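Local coordinates for Mll2253 protein (Mesorhizobium loti, PDB 3Q63), which is of unknown function but belongs to the AHA1 family, whose namesake stimulates the Hsp90 ATPase, and has the Bet v 1-like fold of that family, at residues B[32-35]-B[40-43]; B[49-54]-B[74-79]. All blocks are in the same frame, centred on the assembly; numbering follows the deposited sequence.

Contact 1: residues B[32-35]-B[40-43]; sequences HLIE and KNDF
Two torsions bring Ile34 up against Asn41 and Phe43: CG1 of Ile34 turns anti to its own carbonyl carbon (chi1 -64°), and the chain is extended at the next torsion, carrying CD1 out toward the loop after strand 40-41. That methyl lies 3.8 Å from Phe43 CB and equally close to CG and CD2 of the ring, which it meets obliquely at the root. The CD1 arm also brushes the end of the Asn41 amide, while the other branch faces the same residue, with Ile34 CG2 3.8 Å from Asn41 CG. Both Asn41 and Phe43 cross the isoleucine at about a right angle. All three side chains are buried.

The helix here, 31-37, is the second of the two short helices that come between the first and second strands in the sequence of the Bet v 1-like (helix-grip) fold. Strand 40-41 follows it after a brief turn and forms one edge of the sheet within the chain, so this contact folds the helix back onto the strand it leads into.

Toward solvent, where Glu35 and Lys40 are exposed, the contact becomes polar. Glu35 reaches out with its chain extended to CD, and CG passes 3.7 Å from Lys40 N. The side chains of Glu35 and Lys40 run alongside each other, but the charged atoms Glu35 OE1 and Lys40 NZ stay 6.0 Å apart. One water ties helix to strand instead: it donates to Glu35 OE1 at 2.6 Å and accepts from Asn41 N at 3.1 Å. Lys40 also packs against Arg119 of the second subunit.

Contact 2: residues B[49-54]-B[74-79]; sequences HRFNIS and LSYTWN
Phe51 points its edge at the face of Tyr76, a T-shaped pair with ring centroids 5.4 Å apart and planes at 76°. The leading atom is Phe51 CZ, which sits above the tyrosine ring toward the rim, 3.9 Å from Tyr76 CD2; CG of the tyrosine lies close to the plane of the phenylalanine. Each ring leaves its strand with CG between the backbone N and the carbonyl carbon (chi1 66° for Phe51), and for Phe51 this swings the ring end nearer to Tyr76 than its CB bond alone would suggest.

Ile53, two residues on, supplies the second half of the contact. Its CD1 methyl comes at Trp78 obliquely, 4.1 Å from Trp78 CZ3, with the two side chains roughly perpendicular. The same methyl lies 4.4 Å from Tyr76 CE2, also oblique to that ring, and so fits where the two aromatics meet: Tyr76 CE2 is itself at the edge of the indole, near its plane. All four side chains are buried, and the contact between the segments is wholly apolar. The polar end of the tryptophan is served elsewhere, its NE1 hydrogen-bonding to the carbonyl O of Trp57 in the second subunit.

These strands are not neighbours. Strand 60-69 runs between them, pairing with 50-54 through backbone bonds such as Phe51 with Cys63, and the closest CA atoms, those of Ile53 and Trp78, are still 8.8 Å apart. Long side chains therefore bridge over the middle strand on one face of the sheet. Trp78 also meets Trp128 of helix 118-141, placing this apolar layer beneath the long C-terminal helix that the curved antiparallel sheet grips in the Bet v 1-like, or helix-grip, fold.

In the fold
Contact 1 closes just before contact 2 opens along the chain, and their centres lie about 11 Å apart. Strands 40-41 and 50-54 join them as antiparallel neighbours: Lys40 O is 3.0 Å from Ser54 N, probably a hydrogen bond. Just past the strand the side chain of Asp42 adds a second tie, OD2 2.8 Å from Asn52 N, probably a hydrogen bond. The apolar parts connect too, since Phe43 of contact 1 meets Phe51 of contact 2 edge-to-face, making one chain of buried side chains from Ile34 on helix 31-37 to Trp78. No active site or ligand is assigned to this protein of unknown function; in Bet v 1-like relatives the inner face of the sheet often lines a ligand pocket, only a possibility here.

Contact 1: residues B[32-35]-B[40-43]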
ATOM      1  N   HIS B  32      11.932 -10.428  -7.500  1.00 22.40           N
ATOM      2  CA  HIS B  32      10.988 -11.427  -6.993  1.00 24.65           C
ATOM      3  C   HIS B  32      11.055 -11.563  -5.474  1.00 24.03           C
ATOM      4  O   HIS B  32      10.082 -11.961  -4.835  1.00 24.71           O
ATOM      5  CB  HIS B  32      11.230 -12.791  -7.663  1.00 26.87           C
ATOM      6  CG  HIS B  32      12.422 -13.532  -7.132  1.00 30.91           C
ATOM      7  ND1 HIS B  32      13.716 -13.103  -7.325  1.00 32.73           N
ATOM      8  CD2 HIS B  32      12.510 -14.691  -6.435  1.00 33.07           C
ATOM      9  CE1 HIS B  32      14.553 -13.966  -6.774  1.00 32.59           C
ATOM     10  NE2 HIS B  32      13.846 -14.938  -6.228  1.00 32.34           N
ATOM     11  N   LEU B  33      12.211 -11.241  -4.907  1.00 21.78           N
ATOM     12  CA  LEU B  33      12.407 -11.309  -3.464  1.00 21.51           C
ATOM     13  C   LEU B  33      11.877 -10.023  -2.819  1.00 19.15           C
ATOM     14  O   LEU B  33      11.206 -10.070  -1.799  1.00 19.31           O
ATOM     15  CB  LEU B  33      13.895 -11.509  -3.154  1.00 21.91           C
ATOM     16  CG  LEU B  33      14.379 -12.882  -2.664  1.00 24.33           C
ATOM     17  CD1 LEU B  33      13.610 -14.009  -3.317  1.00 23.14           C
ATOM     18  CD2 LEU B  33      15.879 -13.019  -2.935  1.00 24.62           C
ATOM     19  N   ILE B  34      12.179  -8.879  -3.425  1.00 20.40           N
ATOM     20  CA  ILE B  34      11.697  -7.599  -2.913  1.00 19.11           C
ATOM     21  C   ILE B  34      10.170  -7.640  -2.811  1.00 19.25           C
ATOM     22  O   ILE B  34       9.592  -7.204  -1.818  1.00 20.01           O
ATOM     23  CB  ILE B  34      12.110  -6.442  -3.840  1.00 17.06           C
ATOM     24  CG1 ILE B  34      13.636  -6.333  -3.853  1.00 18.90           C
ATOM     25  CG2 ILE B  34      11.454  -5.124  -3.371  1.00 17.93           C
ATOM     26  CD1 ILE B  34      14.196  -5.347  -4.853  1.00 15.86           C
ATOM     27  N   GLU B  35       9.527  -8.187  -3.833  1.00 17.86           N
ATOM     28  CA  GLU B  35       8.075  -8.276  -3.852  1.00 20.69           C
ATOM     29  C   GLU B  35       7.518  -9.111  -2.699  1.00 21.24           C
ATOM     30  O   GLU B  35       6.374  -8.922  -2.281  1.00 19.98           O
ATOM     31  CB  GLU B  35       7.601  -8.868  -5.182  1.00 22.60           C
ATOM     32  CG  GLU B  35       6.088  -8.949  -5.299  1.00 26.32           C
ATOM     33  CD  GLU B  35       5.640  -9.664  -6.556  1.00 28.93           C
ATOM     34  OE1 GLU B  35       6.068  -9.258  -7.654  1.00 29.70           O
ATOM     35  OE2 GLU B  35       4.857 -10.633  -6.444  1.00 32.63           O
ATOM     36  N   LYS B  40       5.297  -5.379  -5.406  1.00 20.20           N
ATOM     37  CA  LYS B  40       5.569  -5.381  -6.839  1.00 20.30           C
ATOM     38  C   LYS B  40       6.574  -4.294  -7.198  1.00 20.05           C
ATOM     39  O   LYS B  40       6.458  -3.157  -6.744  1.00 17.18           O
ATOM     40  CB  LYS B  40       4.268  -5.133  -7.599  1.00 23.25           C
ATOM     41  CG  LYS B  40       4.121  -5.884  -8.912  1.00 27.91           C
ATOM     42  CD  LYS B  40       5.201  -5.546  -9.913  1.00 30.98           C
ATOM     43  CE  LYS B  40       4.912  -6.223 -11.254  1.00 35.09           C
ATOM     44  NZ  LYS B  40       3.595  -5.797 -11.822  1.00 34.00           N
ATOM     45  N   ASN B  41       7.550  -4.639  -8.031  1.00 17.79           N
ATOM     46  CA  ASN B  41       8.572  -3.682  -8.411  1.00 15.76           C
ATOM     47  C   ASN B  41       9.374  -4.174  -9.601  1.00 16.50           C
ATOM     48  O   ASN B  41       9.348  -5.359  -9.931  1.00 15.63           O
ATOM     49  CB  ASN B  41       9.549  -3.493  -7.262  1.00 15.65           C
ATOM     50  CG  ASN B  41      10.371  -4.740  -7.006  1.00 14.95           C
ATOM     51  OD1 ASN B  41       9.886  -5.713  -6.420  1.00 17.29           O
ATOM     52  ND2 ASN B  41      11.618  -4.731  -7.471  1.00 13.72           N
ATOM     53  N   ASP B  42      10.093  -3.246 -10.225  1.00 16.98           N
ATOM     54  CA  ASP B  42      10.963  -3.556 -11.357  1.00 19.21           C
ATOM     55  C   ASP B  42      12.350  -2.981 -11.069  1.00 17.71           C
ATOM     56  O   ASP B  42      12.971  -2.345 -11.919  1.00 16.88           O
ATOM     57  CB  ASP B  42      10.401  -2.984 -12.670  1.00 20.21           C
ATOM     58  CG  ASP B  42      10.079  -1.494 -12.590  1.00 24.13           C
ATOM     59  OD1 ASP B  42      10.090  -0.838 -13.653  1.00 24.68           O
ATOM     60  OD2 ASP B  42       9.799  -0.982 -11.487  1.00 25.56           O
ATOM     61  N   PHE B  43      12.821  -3.223  -9.848  1.00 17.12           N
ATOM     62  CA  PHE B  43      14.125  -2.766  -9.382  1.00 19.59           C
ATOM     63  C   PHE B  43      15.286  -3.385 -10.167  1.00 19.02           C
ATOM     64  O   PHE B  43      15.166  -4.474 -10.716  1.00 17.16           O
ATOM     65  CB  PHE B  43      14.291  -3.129  -7.898  1.00 18.31           C
ATOM     66  CG  PHE B  43      15.667  -2.861  -7.356  1.00 18.78           C
ATOM     67  CD1 PHE B  43      16.009  -1.594  -6.895  1.00 17.14           C
ATOM     68  CD2 PHE B  43      16.639  -3.866  -7.346  1.00 18.87           C
ATOM     69  CE1 PHE B  43      17.295  -1.325  -6.437  1.00 18.85           C
ATOM     70  CE2 PHE B  43      17.934  -3.605  -6.890  1.00 19.93           C
ATOM     71  CZ  PHE B  43      18.263  -2.330  -6.432  1.00 18.97           C
TER
HETATM   72  O   HOH W   1       7.825  -7.674  -8.641  1.00 21.78           O

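Contact 2: residues B[49-54]-B[74-79]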
ATOM      1  N   HIS B  49      19.097   3.915 -12.423  1.00 20.81           N
ATOM      2  CA  HIS B  49      17.978   3.119 -12.906  1.00 22.10           C
ATOM      3  C   HIS B  49      16.665   3.597 -12.299  1.00 21.65           C
ATOM      4  O   HIS B  49      16.536   3.731 -11.084  1.00 19.80           O
ATOM      5  CB  HIS B  49      18.206   1.642 -12.583  1.00 21.50           C
ATOM      6  CG  HIS B  49      17.053   0.758 -12.945  1.00 24.26           C
ATOM      7  ND1 HIS B  49      16.042   0.449 -12.061  1.00 25.89           N
ATOM      8  CD2 HIS B  49      16.736   0.138 -14.108  1.00 25.30           C
ATOM      9  CE1 HIS B  49      15.152  -0.325 -12.660  1.00 24.64           C
ATOM     10  NE2 HIS B  49      15.550  -0.527 -13.902  1.00 26.03           N
ATOM     11  N   ARG B  50      15.690   3.868 -13.155  1.00 22.06           N
ATOM     12  CA  ARG B  50      14.400   4.324 -12.673  1.00 23.29           C
ATOM     13  C   ARG B  50      13.405   3.173 -12.666  1.00 22.14           C
ATOM     14  O   ARG B  50      13.370   2.360 -13.592  1.00 21.13           O
ATOM     15  CB  ARG B  50      13.910   5.498 -13.531  1.00 25.64           C
ATOM     16  CG  ARG B  50      14.631   5.626 -14.855  1.00 31.37           C
ATOM     17  CD  ARG B  50      15.020   7.071 -15.176  1.00 33.49           C
ATOM     18  NE  ARG B  50      13.906   7.998 -14.991  1.00 36.63           N
ATOM     19  CZ  ARG B  50      13.787   9.164 -15.623  1.00 36.65           C
ATOM     20  NH1 ARG B  50      12.738   9.942 -15.388  1.00 37.76           N
ATOM     21  NH2 ARG B  50      14.704   9.545 -16.498  1.00 33.66           N
ATOM     22  N   PHE B  51      12.618   3.089 -11.596  1.00 20.37           N
ATOM     23  CA  PHE B  51      11.632   2.029 -11.452  1.00 16.98           C
ATOM     24  C   PHE B  51      10.486   2.479 -10.563  1.00 18.38           C
ATOM     25  O   PHE B  51      10.473   3.609 -10.052  1.00 16.38           O
ATOM     26  CB  PHE B  51      12.282   0.764 -10.863  1.00 19.39           C
ATOM     27  CG  PHE B  51      12.781   0.924  -9.449  1.00 19.08           C
ATOM     28  CD1 PHE B  51      12.031   0.459  -8.369  1.00 20.43           C
ATOM     29  CD2 PHE B  51      13.999   1.547  -9.193  1.00 19.68           C
ATOM     30  CE1 PHE B  51      12.484   0.612  -7.061  1.00 20.21           C
ATOM     31  CE2 PHE B  51      14.462   1.705  -7.888  1.00 18.93           C
ATOM     32  CZ  PHE B  51      13.702   1.237  -6.817  1.00 20.08           C
ATOM     33  N   ASN B  52       9.516   1.587 -10.397  1.00 18.56           N
ATOM     34  CA  ASN B  52       8.361   1.854  -9.558  1.00 18.09           C
ATOM     35  C   ASN B  52       8.145   0.697  -8.602  1.00 18.83           C
ATOM     36  O   ASN B  52       8.596  -0.423  -8.834  1.00 19.18           O
ATOM     37  CB  ASN B  52       7.085   2.027 -10.395  1.00 18.79           C
ATOM     38  CG  ASN B  52       7.130   3.243 -11.283  1.00 19.01           C
ATOM     39  OD1 ASN B  52       7.418   3.141 -12.468  1.00 20.85           O
ATOM     40  ND2 ASN B  52       6.856   4.410 -10.709  1.00 17.12           N
ATOM     41  N   ILE B  53       7.446   0.998  -7.522  1.00 16.10           N
ATOM     42  CA  ILE B  53       7.089   0.028  -6.509  1.00 16.60           C
ATOM     43  C   ILE B  53       5.585   0.287  -6.412  1.00 17.62           C
ATOM     44  O   ILE B  53       5.166   1.403  -6.101  1.00 18.78           O
ATOM     45  CB  ILE B  53       7.801   0.340  -5.171  1.00 16.60           C
ATOM     46  CG1 ILE B  53       9.316   0.206  -5.348  1.00 17.87           C
ATOM     47  CG2 ILE B  53       7.352  -0.630  -4.091  1.00 15.59           C
ATOM     48  CD1 ILE B  53      10.115   0.440  -4.061  1.00 19.66           C
ATOM     49  N   SER B  54       4.777  -0.724  -6.720  1.00 16.96           N
ATOM     50  CA  SER B  54       3.328  -0.551  -6.710  1.00 16.38           C
ATOM     51  C   SER B  54       2.562  -1.605  -5.919  1.00 17.23           C
ATOM     52  O   SER B  54       3.000  -2.751  -5.777  1.00 15.68           O
ATOM     53  CB  SER B  54       2.802  -0.510  -8.152  1.00 15.18           C
ATOM     54  OG  SER B  54       3.040  -1.739  -8.824  1.00 15.33           O
ATOM     55  N   LEU B  74      22.943   0.445  -0.291  1.00 15.35           N
ATOM     56  CA  LEU B  74      21.974   0.544  -1.364  1.00 16.34           C
ATOM     57  C   LEU B  74      21.067   1.740  -1.099  1.00 16.46           C
ATOM     58  O   LEU B  74      20.469   1.849  -0.030  1.00 17.28           O
ATOM     59  CB  LEU B  74      21.136  -0.733  -1.453  1.00 13.86           C
ATOM     60  CG  LEU B  74      19.975  -0.730  -2.457  1.00 16.82           C
ATOM     61  CD1 LEU B  74      20.495  -0.470  -3.863  1.00 16.57           C
ATOM     62  CD2 LEU B  74      19.248  -2.063  -2.392  1.00 15.48           C
ATOM     63  N   SER B  75      20.967   2.641  -2.066  1.00 16.82           N
ATOM     64  CA  SER B  75      20.107   3.806  -1.902  1.00 18.22           C
ATOM     65  C   SER B  75      19.332   4.105  -3.167  1.00 16.50           C
ATOM     66  O   SER B  75      19.821   3.890  -4.275  1.00 16.62           O
ATOM     67  CB  SER B  75      20.935   5.035  -1.514  1.00 18.77           C
ATOM     68  OG  SER B  75      20.120   6.194  -1.445  1.00 23.42           O
ATOM     69  N   TYR B  76      18.104   4.581  -2.988  1.00 15.93           N
ATOM     70  CA  TYR B  76      17.241   4.957  -4.098  1.00 14.74           C
ATOM     71  C   TYR B  76      16.158   5.922  -3.648  1.00 15.65           C
ATOM     72  O   TYR B  76      15.796   5.949  -2.461  1.00 14.75           O
ATOM     73  CB  TYR B  76      16.596   3.730  -4.775  1.00 14.54           C
ATOM     74  CG  TYR B  76      15.956   2.675  -3.882  1.00 13.38           C
ATOM     75  CD1 TYR B  76      16.626   1.485  -3.598  1.00 15.22           C
ATOM     76  CD2 TYR B  76      14.652   2.825  -3.400  1.00 14.57           C
ATOM     77  CE1 TYR B  76      16.017   0.462  -2.865  1.00 16.52           C
ATOM     78  CE2 TYR B  76      14.031   1.808  -2.666  1.00 14.72           C
ATOM     79  CZ  TYR B  76      14.720   0.629  -2.404  1.00 17.07           C
ATOM     80  OH  TYR B  76      14.112  -0.384  -1.687  1.00 13.87           O
ATOM     81  N   THR B  77      15.662   6.726  -4.589  1.00 15.50           N
ATOM     82  CA  THR B  77      14.604   7.688  -4.293  1.00 15.24           C
ATOM     83  C   THR B  77      13.319   6.920  -4.037  1.00 14.85           C
ATOM     84  O   THR B  77      13.139   5.795  -4.510  1.00 13.10           O
ATOM     85  CB  THR B  77      14.344   8.672  -5.468  1.00 15.12           C
ATOM     86  OG1 THR B  77      14.163   7.925  -6.677  1.00 17.85           O
ATOM     87  CG2 THR B  77      15.501   9.658  -5.635  1.00 14.99           C
ATOM     88  N   TRP B  78      12.433   7.562  -3.290  1.00 13.82           N
ATOM     89  CA  TRP B  78      11.156   6.996  -2.887  1.00 14.30           C
ATOM     90  C   TRP B  78      10.228   8.203  -2.929  1.00 14.61           C
ATOM     91  O   TRP B  78      10.037   8.888  -1.920  1.00 15.94           O
ATOM     92  CB  TRP B  78      11.334   6.452  -1.472  1.00 14.32           C
ATOM     93  CG  TRP B  78      10.178   5.790  -0.850  1.00 16.02           C
ATOM     94  CD1 TRP B  78       9.050   6.386  -0.356  1.00 15.13           C
ATOM     95  CD2 TRP B  78      10.072   4.402  -0.534  1.00 17.26           C
ATOM     96  NE1 TRP B  78       8.256   5.449   0.258  1.00 15.95           N
ATOM     97  CE2 TRP B  78       8.861   4.224   0.163  1.00 17.14           C
ATOM     98  CE3 TRP B  78      10.889   3.289  -0.770  1.00 17.98           C
ATOM     99  CZ2 TRP B  78       8.445   2.974   0.630  1.00 19.86           C
ATOM    100  CZ3 TRP B  78      10.478   2.045  -0.305  1.00 20.37           C
ATOM    101  CH2 TRP B  78       9.264   1.898   0.388  1.00 20.21           C
ATOM    102  N   ASN B  79       9.669   8.460  -4.112  1.00 14.62           N
ATOM    103  CA  ASN B  79       8.817   9.627  -4.345  1.00 15.38           C
ATOM    104  C   ASN B  79       7.419   9.377  -4.851  1.00 18.37           C
ATOM    105  O   ASN B  79       7.114   8.339  -5.431  1.00 16.79           O
ATOM    106  CB  ASN B  79       9.460  10.556  -5.368  1.00 14.10           C
ATOM    107  CG  ASN B  79      10.878  10.933  -5.019  1.00 18.70           C
ATOM    108  OD1 ASN B  79      11.281  10.924  -3.853  1.00 16.51           O
ATOM    109  ND2 ASN B  79      11.642  11.300  -6.037  1.00 18.36           N
TER